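Side-chain contact in trigger factor (Thermotoga maritima, PDB 2NSA), which probably acts as a ribosome-bound chaperone and peptidyl-prolyl isomerase that keeps newly made proteins in an open conformation, represented here by its C-terminal chaperone domain: residues E78-R81 and E82-E86. Residues are numbered along the deposited sequence; the frame is centred on the assembly and turned at random.
Sequences EKFR and EELKE
Lys-85 N donates to Arg-81 O at 2.8 Å, the shortest hydrogen bond between the two segments. One turn back, on the outer side of the helix, the carboxylate of Glu-82 meets both Lys-79 and Glu-78. Lys-79 NZ reaches OE1 of Glu-82 at 3.1 Å, a salt bridge whose hydrogen bond is weak, while OE2 of Glu-82 faces OE2 of Glu-78 at 3.4 Å. Those two oxygens are both acceptors, and the carboxylate planes are turned 39° apart; the ammonium group, at the Glu-82 end, probably offsets some of the repulsion. Lys-79 gets there by folding back: its chain leaves beside the backbone N and bends at chi2 (-77°) and chi3 (84°), which lays CE 3.3 Å from Glu-82 OE1, with the two side chains alongside and pointing the same way. Glu-78 meets the same carboxylate with its stem as well, CG lying 3.4 Å from Glu-82 OE2.

All this sits on the first turns of helix 77-105, in the C-terminal domain of trigger factor, where regular i to i+4 backbone bonds also join Glu-82 N to Glu-78 O, Glu-83 N to Lys-79 O and Leu-84 N to Phe-80 O. The helix is amphipathic here: the charged trio is exposed, whereas Phe-80 is buried. CD2 of Leu-84 comes 4.1 Å from CZ of Phe-80, meeting the ring obliquely as the two side chains run side by side. Phe-80 goes on to pack against Tyr-67, Ile-70 and Val-71 of helix 67-72, and Leu-84 touches Ala-57 of helix 47-64. Arg-81 reaches that helix too, hydrogen-bonding Asn-55 through NH1 and pairing with Glu-77 through NE; OE2 of Glu-83 is hydrogen-bonded to the Tyr-74 hydroxyl and forms a salt bridge with Arg-87.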
loop_
_atom_site.group_PDB
_atom_site.type_symbol
_atom_site.label_atom_id
_atom_site.label_comp_id
_atom_site.label_asym_id
_atom_site.label_seq_id
_atom_site.Cartn_x
_atom_site.Cartn_y
_atom_site.Cartn_z
ATOM N N GLU A 78 -24.735 -2.702 6.730
ATOM C CA GLU A 78 -24.106 -2.566 8.039
ATOM C C GLU A 78 -22.850 -3.425 8.095
ATOM O O GLU A 78 -21.803 -2.985 8.585
ATOM C CB GLU A 78 -25.081 -2.988 9.144
ATOM C CG GLU A 78 -24.590 -2.698 10.553
ATOM C CD GLU A 78 -25.585 -3.134 11.612
ATOM O OE1 GLU A 78 -26.725 -2.620 11.608
ATOM O OE2 GLU A 78 -25.228 -3.988 12.450
ATOM N N LYS A 79 -22.953 -4.648 7.589
ATOM C CA LYS A 79 -21.814 -5.565 7.583
ATOM C C LYS A 79 -20.699 -5.008 6.709
ATOM O O LYS A 79 -19.523 -5.062 7.076
ATOM C CB LYS A 79 -22.237 -6.934 7.052
ATOM C CG LYS A 79 -23.336 -7.629 7.844
ATOM C CD LYS A 79 -22.844 -8.260 9.143
ATOM C CE LYS A 79 -22.781 -7.266 10.290
ATOM N NZ LYS A 79 -22.498 -7.953 11.581
ATOM N N PHE A 80 -21.079 -4.477 5.548
ATOM C CA PHE A 80 -20.108 -3.909 4.619
ATOM C C PHE A 80 -19.382 -2.727 5.258
ATOM O O PHE A 80 -18.162 -2.598 5.135
ATOM C CB PHE A 80 -20.790 -3.456 3.328
ATOM C CG PHE A 80 -19.857 -2.772 2.368
ATOM C CD1 PHE A 80 -18.735 -3.439 1.876
ATOM C CD2 PHE A 80 -20.078 -1.459 1.975
ATOM C CE1 PHE A 80 -17.845 -2.800 1.004
ATOM C CE2 PHE A 80 -19.195 -0.813 1.102
ATOM C CZ PHE A 80 -18.077 -1.487 0.618
ATOM N N ARG A 81 -20.128 -1.863 5.942
ATOM C CA ARG A 81 -19.506 -0.715 6.596
ATOM C C ARG A 81 -18.519 -1.187 7.660
ATOM O O ARG A 81 -17.425 -0.631 7.789
ATOM C CB ARG A 81 -20.563 0.194 7.227
ATOM C CG ARG A 81 -21.295 1.081 6.229
ATOM C CD ARG A 81 -22.340 1.959 6.925
ATOM N NE ARG A 81 -23.124 2.739 5.974
ATOM C CZ ARG A 81 -22.745 3.901 5.448
ATOM N NH1 ARG A 81 -21.580 4.443 5.780
ATOM N NH2 ARG A 81 -23.531 4.518 4.573
ATOM N N GLU A 82 -18.896 -2.223 8.407
ATOM C CA GLU A 82 -18.018 -2.761 9.450
ATOM C C GLU A 82 -16.711 -3.263 8.839
ATOM O O GLU A 82 -15.627 -3.027 9.386
ATOM C CB GLU A 82 -18.713 -3.906 10.207
ATOM C CG GLU A 82 -19.732 -3.455 11.262
ATOM C CD GLU A 82 -20.703 -4.559 11.683
ATOM O OE1 GLU A 82 -20.282 -5.731 11.801
ATOM O OE2 GLU A 82 -21.894 -4.251 11.908
ATOM N N GLU A 83 -16.811 -3.962 7.713
ATOM C CA GLU A 83 -15.618 -4.482 7.051
ATOM C C GLU A 83 -14.757 -3.356 6.505
ATOM O O GLU A 83 -13.532 -3.358 6.659
ATOM C CB GLU A 83 -15.986 -5.420 5.901
ATOM C CG GLU A 83 -14.765 -5.856 5.104
ATOM C CD GLU A 83 -15.007 -7.092 4.275
ATOM O OE1 GLU A 83 -15.587 -8.064 4.808
ATOM O OE2 GLU A 83 -14.604 -7.097 3.093
ATOM N N LEU A 84 -15.407 -2.397 5.857
ATOM C CA LEU A 84 -14.707 -1.266 5.277
ATOM C C LEU A 84 -14.002 -0.453 6.356
ATOM O O LEU A 84 -12.907 0.074 6.132
ATOM C CB LEU A 84 -15.689 -0.385 4.500
ATOM C CG LEU A 84 -15.125 0.767 3.669
ATOM C CD1 LEU A 84 -13.999 0.269 2.776
ATOM C CD2 LEU A 84 -16.246 1.380 2.833
ATOM N N LYS A 85 -14.616 -0.358 7.533
ATOM C CA LYS A 85 -14.001 0.402 8.616
ATOM C C LYS A 85 -12.695 -0.260 9.034
ATOM O O LYS A 85 -11.687 0.415 9.255
ATOM C CB LYS A 85 -14.933 0.492 9.829
ATOM C CG LYS A 85 -14.364 1.366 10.947
ATOM C CD LYS A 85 -15.227 1.345 12.205
ATOM C CE LYS A 85 -16.607 1.945 11.969
ATOM N NZ LYS A 85 -17.383 1.934 13.248
ATOM N N GLU A 86 -12.708 -1.585 9.142
ATOM C CA GLU A 86 -11.501 -2.291 9.550
ATOM C C GLU A 86 -10.424 -2.185 8.472
ATOM O O GLU A 86 -9.237 -2.062 8.786
ATOM C CB GLU A 86 -11.814 -3.759 9.857
ATOM C CG GLU A 86 -11.349 -4.207 11.246
ATOM C CD GLU A 86 -11.911 -3.341 12.376
ATOM O OE1 GLU A 86 -13.150 -3.207 12.481
ATOM O OE2 GLU A 86 -11.112 -2.797 13.165
#